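Local coordinates for putative esterase (Sulfolobus solfataricus P2, PDB 2RAU), which probably acts as a lipase or esterase of the alpha/beta-hydrolase superfamily and binds calcium ions, at residues T118-W123 with P277-L282; Y101-V106 with S124-D129; I205-S210 with D273-Y278; I156-Y161 with L173-G178. All coordinates share one frame; numbering follows the deposited sequence.

Contact 1 (T118-W123 with P277-L282); sequences TANWGW and PYRLSL
Leu-280 sets its CD2 methyl over the face of the Trp-123 indole, a CH-pi contact 3.8 Å from the centroid of the five-membered ring and 13° off its normal. The same methyl touches Gly-122 C. Trp-123 CG lies anti to the carbonyl carbon (chi1 -81°), and the end of the side chain comes close to helix 278-282. Pro-277 meets Trp-121 at about a right angle, its CB 3.7 Å from Trp-121 CB and its CG at the edge of the indole, and Gly-122 CA lies 3.6 Å from Arg-279 CG. Polar contact is sparse and partly indirect. The Arg-279 chain is bent at chi2 (60°), and its NH1 gives Ala-119 O a weak hydrogen bond of 2.8 Å, with Asn-120 OD1 alongside. Its NE is salt-bridged to Glu-283, which also takes the N-H of Trp-123 at the start of helix 123-141. One water joins Thr-118 O to Arg-279 N, and a second joins Trp-123 NE1 to Leu-280 O. A leucine in place of Arg-279 would probably leave Glu-283 without its charged mate and Ala-119 O without this donor. Trp-121 O, buried among Pro-277, Arg-279 and Leu-280, has no polar partner in the model. The loop and first residue of helix 123-141 meet helix 278-282 largely by apolar fit; two waters and Arg-279 supply the polar links.

Contact 2 (Y101-V106 with S124-D129); sequences YRTHYV and STWISD
Tyr-101 lays one face of its ring against the indole of Trp-126, whose NE1 sits over the ring centre, 3.5 Å from Tyr-101 CD1. The planes are inclined by 31°, with 4.4 Å between the Tyr-101 centroid and that of the five-membered ring, so the pair is oblique. Tyr-101 CB packs on Trp-126 CZ2, and Thr-103 CG2 comes to the indole edge. Beside this aromatic patch runs an extended arginine. Arg-102 grips Asp-129 side-on: NE reaches OD2 at 2.8 Å and NH2 reaches OD1 at 2.9 Å. Both bonds are nearly straight, at 167°, and use syn lone pairs of a carboxylate lying close to the guanidinium plane. The Thr-125 methyl CG2, anti to its own backbone N, covers one guanidinium face, 3.4 Å from Arg-102 CZ. A water sits over one face of the Trp-126 indole, donating to Asp-129 OD2 at 2.7 Å and accepting from Arg-102 N. Asp-36 takes Arg-102 NH1 and Arg-30 reaches Asp-129 OD1, so two carboxylates balance two closely spaced arginines, which would be expected to help keep Arg-102 and Asp-129 ionised. Tyr-101 also touches Phe-153, within a probable nucleophile elbow (GxSxG). The contact ties the 3-10 turn after strand 94-100 to helix 123-141, a strand-to-helix connection within the alpha/beta-hydrolase core.

Contact 3 (I205-S210 with D273-Y278); sequences IYVIPS and DPYWPY
Ile-208 points its CG1 over the centre of the Tyr-278 ring, crossing it at about a right angle. This CH-pi contact is 3.6 Å from the ring centroid and 10° off the normal. Ile-205 lies side by side with the same tyrosine, its CG2 3.9 Å from Tyr-278 CE2. Across the strands Val-207 meets Tyr-275 obliquely: CG2, between the backbone N and the carbonyl carbon, touches Tyr-275 CD1 at 3.5 Å, and Pro-209 CB reaches the same CD1. Strands 207-209 and 275-277 form a small two-stranded antiparallel sheet, separate from the large central one. Ile-208 and Trp-276 are its hydrogen-bonded pair: Ile-208 N gives Trp-276 O a bond of 2.8 Å, and Trp-276 N returns one to Ile-208 O at 3.0 Å. Beyond the pair, Ser-210 N bonds to Pro-274 O, and Tyr-278 N bonds to Tyr-206 O at 3.0 Å. An alanine in place of Tyr-278 would probably open a gap beside Ile-208 and Ile-205 and leave the N-H of Glu-193 without the hydroxyl it meets. Trp-276 has CG anti to the backbone N (chi1 -170°); its indole leads away from strand 207-209 and meets Phe-153 edge-to-face.

Contact 4 (I156-Y161 with L173-G178); sequences IAALNY and LILLDG
A purely apolar helix-on-sheet contact joins helix 153-169 to strand 170-176, consecutive elements of a beta-alpha-beta unit that begins with strand 146-151. Their short segments run nearly antiparallel, at 154°, with axes 9.0 Å apart at closest approach, and no hydrogen bond crosses between them. Leu-159 and Leu-175 meet at about a right angle, CD1 to CD1 at 3.8 Å. The CB of Leu-175 points toward the helix, and its CG lies anti to the carbonyl carbon (chi1 -54°). Ala-158 also faces the strand, and its short side chain admits two leucines: CB is 4.3 Å from Leu-175 CD2 and, in the conformer of Leu-173 described here, one of two, 4.0 Å from Leu-173 CD2. In that conformer Leu-173 CD2 also lies 3.9 Å from Ala-158 O, a carbonyl that accepts from Ser-162 OG. Farther along, the backbone of Gly-178 passes Ile-156, Gly-178 C lying 4.3 Å from Ile-156 N. Between strand and glycine stands Asp-177, hydrogen-bonded to His-329 and probably the acid of a Ser-His-Asp triad with Ser-152. Strand 170-176 lies between parallel strands 146-151 and 297-302; Ile-174 turns away from helix 153-169 to touch helix 338-353, while Tyr-161 packs on neighbouring helix 123-141.

All four contacts are largely buried, but contacts 1 and 3 each include an exposed residue, Asn-120 and Pro-209, whereas contacts 2 and 4 have none. Contact 4 lies nearest the chain centre, about 10 Å between centres. Chemistry varies with place: contact 4 is apolar, between a helix and a strand of the central sheet, contact 2 buries a salt bridge beside aromatic rings, contact 3 rests on backbone bonds, and contact 1 adds waters and an arginine to an apolar fit. Contacts 1 and 3 share Pro-277 and Tyr-278, where strand 275-277 runs into helix 278-282. Contact 2 meets contact 1 through Thr-125 with Asn-120, and contact 3 through His-104 with Asp-273. Trp-123 packs on the helix of contact 4.

Contact 1 (T118-W123 with P277-L282)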
# COMPACT_ATOMS: atom_id res chain seq x y z
N THR A 118 -13.20 3.83 -14.81
CA THR A 118 -12.71 4.20 -13.49
C THR A 118 -13.40 5.45 -12.89
O THR A 118 -13.11 5.84 -11.74
CB THR A 118 -11.20 4.45 -13.49
OG1 THR A 118 -10.92 5.71 -14.10
CG2 THR A 118 -10.44 3.33 -14.19
N ALA A 119 -14.35 6.06 -13.61
CA ALA A 119 -14.99 7.32 -13.18
C ALA A 119 -15.67 7.19 -11.79
O ALA A 119 -15.66 8.12 -10.99
CB ALA A 119 -15.99 7.79 -14.23
N ASN A 120 -16.23 6.03 -11.47
CA ASN A 120 -16.87 5.83 -10.15
C ASN A 120 -16.06 4.89 -9.26
O ASN A 120 -16.61 4.12 -8.47
CB ASN A 120 -18.31 5.32 -10.33
CG ASN A 120 -19.14 6.28 -11.09
OD1 ASN A 120 -19.48 7.33 -10.57
ND2 ASN A 120 -19.47 5.95 -12.34
N TRP A 121 -14.74 4.92 -9.41
CA TRP A 121 -13.84 4.25 -8.46
C TRP A 121 -13.49 5.21 -7.33
O TRP A 121 -12.36 5.68 -7.23
CB TRP A 121 -12.59 3.79 -9.20
CG TRP A 121 -12.80 2.54 -10.02
CD1 TRP A 121 -13.99 1.97 -10.37
CD2 TRP A 121 -11.78 1.78 -10.66
NE1 TRP A 121 -13.76 0.86 -11.15
CE2 TRP A 121 -12.40 0.73 -11.34
CE3 TRP A 121 -10.39 1.87 -10.68
CZ2 TRP A 121 -11.69 -0.23 -12.03
CZ3 TRP A 121 -9.67 0.92 -11.38
CH2 TRP A 121 -10.32 -0.12 -12.04
N GLY A 122 -14.49 5.47 -6.50
CA GLY A 122 -14.41 6.35 -5.34
C GLY A 122 -14.43 5.57 -4.05
O GLY A 122 -14.23 4.37 -4.03
N TRP A 123 -14.73 6.27 -2.97
CA TRP A 123 -14.71 5.70 -1.63
C TRP A 123 -15.74 4.62 -1.39
O TRP A 123 -15.46 3.62 -0.73
CB TRP A 123 -14.84 6.83 -0.58
CG TRP A 123 -13.56 7.47 -0.36
CD1 TRP A 123 -13.17 8.75 -0.73
CD2 TRP A 123 -12.40 6.85 0.17
NE1 TRP A 123 -11.87 8.95 -0.39
CE2 TRP A 123 -11.36 7.79 0.15
CE3 TRP A 123 -12.15 5.59 0.71
CZ2 TRP A 123 -10.09 7.51 0.66
CZ3 TRP A 123 -10.88 5.30 1.17
CH2 TRP A 123 -9.88 6.26 1.17
N PRO A 277 -7.26 5.93 -9.77
CA PRO A 277 -8.38 6.77 -10.12
C PRO A 277 -8.35 8.13 -9.45
O PRO A 277 -8.08 8.26 -8.24
CB PRO A 277 -9.58 5.95 -9.66
CG PRO A 277 -9.05 5.18 -8.48
CD PRO A 277 -7.66 4.78 -8.93
N TYR A 278 -8.60 9.15 -10.25
CA TYR A 278 -8.82 10.51 -9.72
C TYR A 278 -10.00 10.61 -8.74
O TYR A 278 -10.00 11.47 -7.86
CB TYR A 278 -9.05 11.55 -10.86
CG TYR A 278 -7.78 12.32 -11.21
CD1 TYR A 278 -7.26 13.27 -10.34
CD2 TYR A 278 -7.13 12.13 -12.42
CE1 TYR A 278 -6.11 13.99 -10.65
CE2 TYR A 278 -5.97 12.82 -12.72
CZ TYR A 278 -5.48 13.76 -11.83
OH TYR A 278 -4.31 14.46 -12.10
N ARG A 279 -11.00 9.76 -8.91
CA ARG A 279 -12.24 9.90 -8.19
C ARG A 279 -12.01 9.92 -6.65
O ARG A 279 -12.60 10.73 -5.91
CB ARG A 279 -13.24 8.81 -8.67
CG ARG A 279 -14.61 8.78 -8.00
CD ARG A 279 -15.26 10.08 -8.24
NE ARG A 279 -16.68 10.12 -7.90
CZ ARG A 279 -17.67 10.16 -8.80
NH1 ARG A 279 -17.45 10.11 -10.11
NH2 ARG A 279 -18.91 10.26 -8.37
N LEU A 280 -11.10 9.09 -6.16
CA LEU A 280 -10.86 9.01 -4.72
C LEU A 280 -10.44 10.36 -4.15
O LEU A 280 -10.96 10.78 -3.12
CB LEU A 280 -9.81 7.94 -4.43
CG LEU A 280 -10.23 6.48 -4.44
CD1 LEU A 280 -9.03 5.61 -4.50
CD2 LEU A 280 -11.11 6.13 -3.21
N SER A 281 -9.55 11.07 -4.84
CA SER A 281 -9.06 12.35 -4.36
C SER A 281 -10.06 13.47 -4.63
O SER A 281 -10.09 14.46 -3.91
CB SER A 281 -7.68 12.67 -4.95
OG SER A 281 -7.70 12.79 -6.35
N LEU A 282 -10.90 13.29 -5.64
CA LEU A 282 -11.88 14.30 -5.98
C LEU A 282 -13.09 14.20 -5.06
O LEU A 282 -13.94 15.06 -5.08
CB LEU A 282 -12.30 14.19 -7.45
CG LEU A 282 -11.21 14.44 -8.50
CD1 LEU A 282 -11.80 14.20 -9.88
CD2 LEU A 282 -10.63 15.81 -8.40
O HOH W 1 -11.37 8.03 -11.33
O HOH W 2 -10.71 11.90 -0.88

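Contact 2 (Y101-V106 with S124-D129)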
# COMPACT_ATOMS: atom_id res chain seq x y z
N TYR A 101 -6.49 -4.03 -5.24
CA TYR A 101 -7.58 -3.16 -5.61
C TYR A 101 -7.87 -3.35 -7.10
O TYR A 101 -7.06 -3.94 -7.81
CB TYR A 101 -7.20 -1.72 -5.44
CG TYR A 101 -6.82 -1.31 -4.04
CD1 TYR A 101 -7.68 -1.54 -2.96
CD2 TYR A 101 -5.62 -0.66 -3.80
CE1 TYR A 101 -7.34 -1.12 -1.67
CE2 TYR A 101 -5.28 -0.23 -2.54
CZ TYR A 101 -6.13 -0.45 -1.47
OH TYR A 101 -5.75 0.01 -0.22
N ARG A 102 -8.95 -2.75 -7.57
CA ARG A 102 -9.34 -2.85 -8.98
C ARG A 102 -8.26 -2.33 -9.94
O ARG A 102 -8.18 -2.76 -11.12
CB ARG A 102 -10.68 -2.15 -9.22
CG ARG A 102 -11.82 -2.72 -8.37
CD ARG A 102 -13.11 -2.06 -8.68
NE ARG A 102 -14.10 -2.40 -7.67
CZ ARG A 102 -15.42 -2.47 -7.87
NH1 ARG A 102 -15.96 -2.26 -9.06
NH2 ARG A 102 -16.19 -2.79 -6.87
N THR A 103 -7.47 -1.39 -9.45
CA THR A 103 -6.31 -0.81 -10.16
C THR A 103 -5.32 -1.88 -10.60
O THR A 103 -4.61 -1.72 -11.58
CB THR A 103 -5.61 0.25 -9.28
OG1 THR A 103 -5.41 -0.31 -7.97
CG2 THR A 103 -6.41 1.55 -9.28
N HIS A 104 -5.32 -3.02 -9.89
CA HIS A 104 -4.44 -4.10 -10.22
C HIS A 104 -4.86 -4.92 -11.44
O HIS A 104 -4.13 -5.82 -11.83
CB HIS A 104 -4.24 -5.02 -9.04
CG HIS A 104 -2.99 -5.82 -9.09
ND1 HIS A 104 -1.75 -5.26 -9.37
CD2 HIS A 104 -2.77 -7.13 -8.86
CE1 HIS A 104 -0.83 -6.22 -9.32
NE2 HIS A 104 -1.43 -7.36 -9.01
N TYR A 105 -5.97 -4.54 -12.07
CA TYR A 105 -6.50 -5.24 -13.24
C TYR A 105 -6.59 -4.32 -14.46
O TYR A 105 -7.01 -4.76 -15.55
CB TYR A 105 -7.86 -5.87 -12.90
CG TYR A 105 -7.62 -7.00 -11.93
CD1 TYR A 105 -7.24 -8.22 -12.40
CD2 TYR A 105 -7.70 -6.79 -10.55
CE1 TYR A 105 -6.92 -9.21 -11.54
CE2 TYR A 105 -7.36 -7.77 -9.69
CZ TYR A 105 -7.00 -8.99 -10.20
OH TYR A 105 -6.69 -10.05 -9.40
N VAL A 106 -6.11 -3.09 -14.33
CA VAL A 106 -6.13 -2.10 -15.45
C VAL A 106 -4.94 -2.34 -16.44
O VAL A 106 -3.78 -2.37 -16.03
CB VAL A 106 -6.13 -0.65 -14.89
CG1 VAL A 106 -6.07 0.44 -16.05
CG2 VAL A 106 -7.33 -0.43 -13.97
N SER A 124 -16.96 4.78 -1.87
CA SER A 124 -17.93 3.70 -1.65
C SER A 124 -17.49 2.41 -2.37
O SER A 124 -17.64 1.30 -1.84
CB SER A 124 -19.38 4.13 -1.98
OG SER A 124 -19.50 4.43 -3.33
N THR A 125 -16.89 2.54 -3.55
CA THR A 125 -16.36 1.38 -4.24
C THR A 125 -15.23 0.71 -3.46
O THR A 125 -15.27 -0.49 -3.22
CB THR A 125 -15.91 1.74 -5.69
OG1 THR A 125 -17.06 2.19 -6.42
CG2 THR A 125 -15.24 0.55 -6.41
N TRP A 126 -14.23 1.48 -3.08
CA TRP A 126 -13.07 0.98 -2.35
C TRP A 126 -13.49 0.37 -1.02
O TRP A 126 -13.02 -0.69 -0.67
CB TRP A 126 -12.02 2.11 -2.15
CG TRP A 126 -10.77 1.96 -2.97
CD1 TRP A 126 -9.47 1.92 -2.51
CD2 TRP A 126 -10.69 1.79 -4.40
NE1 TRP A 126 -8.60 1.75 -3.57
CE2 TRP A 126 -9.31 1.69 -4.73
CE3 TRP A 126 -11.63 1.74 -5.43
CZ2 TRP A 126 -8.87 1.51 -6.02
CZ3 TRP A 126 -11.19 1.55 -6.72
CH2 TRP A 126 -9.84 1.46 -7.01
N ILE A 127 -14.34 1.09 -0.28
CA ILE A 127 -14.87 0.60 1.00
C ILE A 127 -15.65 -0.72 0.81
O ILE A 127 -15.41 -1.67 1.56
CB ILE A 127 -15.62 1.67 1.79
CG1 ILE A 127 -14.60 2.73 2.26
CG2 ILE A 127 -16.36 1.03 3.00
CD1 ILE A 127 -15.23 3.95 2.85
N SER A 128 -16.44 -0.83 -0.26
CA SER A 128 -17.19 -2.06 -0.52
C SER A 128 -16.24 -3.23 -0.79
O SER A 128 -16.50 -4.37 -0.37
CB SER A 128 -18.20 -1.89 -1.65
OG SER A 128 -17.59 -1.85 -2.94
N ASP A 129 -15.12 -2.96 -1.45
CA ASP A 129 -14.16 -3.98 -1.78
C ASP A 129 -13.42 -4.43 -0.53
O ASP A 129 -13.20 -5.62 -0.32
CB ASP A 129 -13.15 -3.46 -2.80
CG ASP A 129 -13.77 -3.20 -4.18
OD1 ASP A 129 -14.86 -3.68 -4.43
OD2 ASP A 129 -13.13 -2.52 -5.04
O HOH W 3 -10.59 -1.70 -5.23

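Contact 3 (I205-S210 with D273-Y278)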
# COMPACT_ATOMS: atom_id res chain seq x y z
N ILE A 205 -9.91 12.65 -18.45
CA ILE A 205 -8.70 12.27 -17.71
C ILE A 205 -9.23 11.68 -16.44
O ILE A 205 -9.78 12.40 -15.62
CB ILE A 205 -7.80 13.51 -17.35
CG1 ILE A 205 -7.35 14.24 -18.63
CG2 ILE A 205 -6.58 13.08 -16.52
CD1 ILE A 205 -6.69 15.57 -18.36
N TYR A 206 -9.11 10.36 -16.30
CA TYR A 206 -9.74 9.62 -15.22
C TYR A 206 -8.79 9.09 -14.21
O TYR A 206 -9.24 8.75 -13.11
CB TYR A 206 -10.61 8.48 -15.78
CG TYR A 206 -11.75 8.94 -16.64
CD1 TYR A 206 -12.95 9.37 -16.05
CD2 TYR A 206 -11.64 8.97 -18.02
CE1 TYR A 206 -13.99 9.80 -16.81
CE2 TYR A 206 -12.69 9.45 -18.79
CZ TYR A 206 -13.84 9.85 -18.18
OH TYR A 206 -14.88 10.26 -18.93
N VAL A 207 -7.50 9.05 -14.55
CA VAL A 207 -6.48 8.41 -13.74
C VAL A 207 -5.22 9.27 -13.60
O VAL A 207 -4.97 10.14 -14.43
CB VAL A 207 -6.08 7.03 -14.31
CG1 VAL A 207 -7.25 6.02 -14.25
CG2 VAL A 207 -5.50 7.17 -15.74
N ILE A 208 -4.47 9.01 -12.54
CA ILE A 208 -3.17 9.59 -12.27
C ILE A 208 -2.15 8.47 -12.59
O ILE A 208 -2.23 7.38 -12.03
CB ILE A 208 -2.96 9.97 -10.77
CG1 ILE A 208 -4.15 10.78 -10.24
CG2 ILE A 208 -1.58 10.68 -10.58
CD1 ILE A 208 -4.32 10.72 -8.71
N PRO A 209 -1.22 8.71 -13.51
CA PRO A 209 -0.24 7.71 -13.82
C PRO A 209 0.92 7.69 -12.81
O PRO A 209 1.37 8.72 -12.31
CB PRO A 209 0.27 8.15 -15.18
CG PRO A 209 0.16 9.65 -15.09
CD PRO A 209 -1.07 9.90 -14.37
N SER A 210 1.42 6.50 -12.56
CA SER A 210 2.57 6.32 -11.72
C SER A 210 3.82 6.73 -12.49
O SER A 210 3.87 6.59 -13.68
CB SER A 210 2.69 4.84 -11.36
OG SER A 210 3.86 4.57 -10.62
N ASP A 273 1.29 -0.60 -9.89
CA ASP A 273 0.27 -0.52 -10.92
C ASP A 273 0.45 0.78 -11.72
O ASP A 273 0.98 1.75 -11.23
CB ASP A 273 -1.14 -0.53 -10.31
CG ASP A 273 -1.54 -1.88 -9.73
OD1 ASP A 273 -1.24 -2.91 -10.37
OD2 ASP A 273 -2.29 -1.89 -8.71
N PRO A 274 0.01 0.80 -12.99
CA PRO A 274 0.23 2.00 -13.80
C PRO A 274 -0.61 3.23 -13.47
O PRO A 274 -0.22 4.34 -13.77
CB PRO A 274 -0.15 1.50 -15.22
CG PRO A 274 -1.04 0.30 -14.97
CD PRO A 274 -0.56 -0.32 -13.74
N TYR A 275 -1.80 3.00 -12.94
CA TYR A 275 -2.81 4.05 -12.80
C TYR A 275 -3.60 3.98 -11.52
O TYR A 275 -3.84 2.90 -10.96
CB TYR A 275 -3.80 3.98 -13.94
CG TYR A 275 -3.23 4.04 -15.35
CD1 TYR A 275 -2.57 5.19 -15.78
CD2 TYR A 275 -3.43 3.02 -16.26
CE1 TYR A 275 -2.06 5.28 -17.09
CE2 TYR A 275 -2.97 3.12 -17.56
CZ TYR A 275 -2.29 4.26 -17.96
OH TYR A 275 -1.82 4.42 -19.23
N TRP A 276 -4.08 5.15 -11.10
CA TRP A 276 -4.86 5.31 -9.89
C TRP A 276 -6.03 6.25 -10.22
O TRP A 276 -5.83 7.22 -10.87
CB TRP A 276 -4.02 5.94 -8.80
CG TRP A 276 -4.63 5.95 -7.46
CD1 TRP A 276 -5.19 7.02 -6.80
CD2 TRP A 276 -4.74 4.83 -6.56
NE1 TRP A 276 -5.64 6.62 -5.55
CE2 TRP A 276 -5.38 5.28 -5.39
CE3 TRP A 276 -4.36 3.49 -6.63
CZ2 TRP A 276 -5.63 4.44 -4.29
CZ3 TRP A 276 -4.59 2.68 -5.55
CH2 TRP A 276 -5.21 3.15 -4.39
N PRO A 277 -7.26 5.93 -9.77
CA PRO A 277 -8.38 6.77 -10.12
C PRO A 277 -8.35 8.13 -9.45
O PRO A 277 -8.08 8.26 -8.24
CB PRO A 277 -9.58 5.95 -9.66
CG PRO A 277 -9.05 5.18 -8.48
CD PRO A 277 -7.66 4.78 -8.93
N TYR A 278 -8.60 9.15 -10.25
CA TYR A 278 -8.82 10.51 -9.72
C TYR A 278 -10.00 10.61 -8.74
O TYR A 278 -10.00 11.47 -7.86
CB TYR A 278 -9.05 11.55 -10.86
CG TYR A 278 -7.78 12.32 -11.21
CD1 TYR A 278 -7.26 13.27 -10.34
CD2 TYR A 278 -7.13 12.13 -12.42
CE1 TYR A 278 -6.11 13.99 -10.65
CE2 TYR A 278 -5.97 12.82 -12.72
CZ TYR A 278 -5.48 13.76 -11.83
OH TYR A 278 -4.31 14.46 -12.10

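Contact 4 (I156-Y161 with L173-G178)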
# COMPACT_ATOMS: atom_id res chain seq x y z
N ILE A 156 -5.40 6.05 5.24
CA ILE A 156 -6.64 6.81 5.11
C ILE A 156 -7.81 5.84 4.89
O ILE A 156 -8.85 5.98 5.50
CB ILE A 156 -6.59 7.85 3.91
CG1 ILE A 156 -5.46 8.88 4.12
CG2 ILE A 156 -7.87 8.62 3.84
CD1 ILE A 156 -5.01 9.70 2.85
N ALA A 157 -7.62 4.88 3.99
CA ALA A 157 -8.63 3.84 3.73
C ALA A 157 -8.97 3.08 5.03
O ALA A 157 -10.14 2.84 5.31
CB ALA A 157 -8.16 2.90 2.64
N ALA A 158 -7.95 2.73 5.82
CA ALA A 158 -8.14 1.99 7.08
C ALA A 158 -8.99 2.80 8.07
O ALA A 158 -9.91 2.26 8.74
CB ALA A 158 -6.83 1.64 7.70
N LEU A 159 -8.69 4.09 8.16
CA LEU A 159 -9.43 4.97 9.04
C LEU A 159 -10.86 5.19 8.57
O LEU A 159 -11.79 5.21 9.39
CB LEU A 159 -8.71 6.32 9.18
CG LEU A 159 -7.89 6.45 10.46
CD1 LEU A 159 -6.74 7.43 10.29
CD2 LEU A 159 -8.83 6.83 11.62
N ASN A 160 -11.03 5.42 7.26
CA ASN A 160 -12.36 5.58 6.67
C ASN A 160 -13.24 4.31 6.84
O ASN A 160 -14.43 4.38 7.20
CB ASN A 160 -12.22 5.96 5.18
CG ASN A 160 -11.71 7.37 5.00
OD1 ASN A 160 -11.54 8.10 5.97
ND2 ASN A 160 -11.41 7.75 3.75
N TYR A 161 -12.65 3.15 6.58
CA TYR A 161 -13.32 1.87 6.78
C TYR A 161 -13.72 1.70 8.25
O TYR A 161 -14.88 1.34 8.55
CB TYR A 161 -12.42 0.68 6.33
CG TYR A 161 -13.14 -0.61 6.42
CD1 TYR A 161 -13.88 -1.09 5.35
CD2 TYR A 161 -13.12 -1.37 7.60
CE1 TYR A 161 -14.58 -2.26 5.45
CE2 TYR A 161 -13.83 -2.58 7.69
CZ TYR A 161 -14.56 -3.00 6.62
OH TYR A 161 -15.28 -4.19 6.69
N LEU A 173 -5.77 -0.80 15.00
CA LEU A 173 -5.33 -0.07 13.80
C LEU A 173 -3.82 0.15 13.81
O LEU A 173 -3.24 0.52 14.82
CB LEU A 173 -6.06 1.27 13.66
CG LEU A 173 -7.49 1.23 13.12
CD1 LEU A 173 -8.26 2.49 13.55
CD2 LEU A 173 -7.52 1.03 11.61
N ILE A 174 -3.19 -0.14 12.67
CA ILE A 174 -1.76 0.07 12.49
C ILE A 174 -1.57 0.98 11.26
O ILE A 174 -1.78 0.55 10.12
CB ILE A 174 -1.02 -1.25 12.24
CG1 ILE A 174 -1.23 -2.23 13.41
CG2 ILE A 174 0.51 -0.99 11.92
CD1 ILE A 174 -1.01 -3.70 13.02
N LEU A 175 -1.17 2.23 11.49
CA LEU A 175 -0.98 3.19 10.39
C LEU A 175 0.52 3.36 10.11
O LEU A 175 1.28 3.83 10.95
CB LEU A 175 -1.64 4.54 10.74
CG LEU A 175 -3.13 4.45 11.13
CD1 LEU A 175 -3.62 5.82 11.72
CD2 LEU A 175 -3.98 3.92 9.91
N LEU A 176 0.93 2.90 8.93
CA LEU A 176 2.33 2.91 8.49
C LEU A 176 2.52 4.10 7.53
O LEU A 176 2.33 4.02 6.31
CB LEU A 176 2.67 1.57 7.81
CG LEU A 176 2.48 0.31 8.69
CD1 LEU A 176 2.42 -0.96 7.86
CD2 LEU A 176 3.54 0.21 9.77
N ASP A 177 2.82 5.23 8.13
CA ASP A 177 2.95 6.51 7.41
C ASP A 177 1.71 6.74 6.54
O ASP A 177 1.79 6.95 5.33
CB ASP A 177 4.29 6.57 6.63
CG ASP A 177 4.97 7.94 6.70
OD1 ASP A 177 4.72 8.71 7.64
OD2 ASP A 177 5.81 8.21 5.78
N GLY A 178 0.54 6.75 7.16
CA GLY A 178 -0.67 6.97 6.39
C GLY A 178 -1.86 7.35 7.24
O GLY A 178 -2.11 6.75 8.26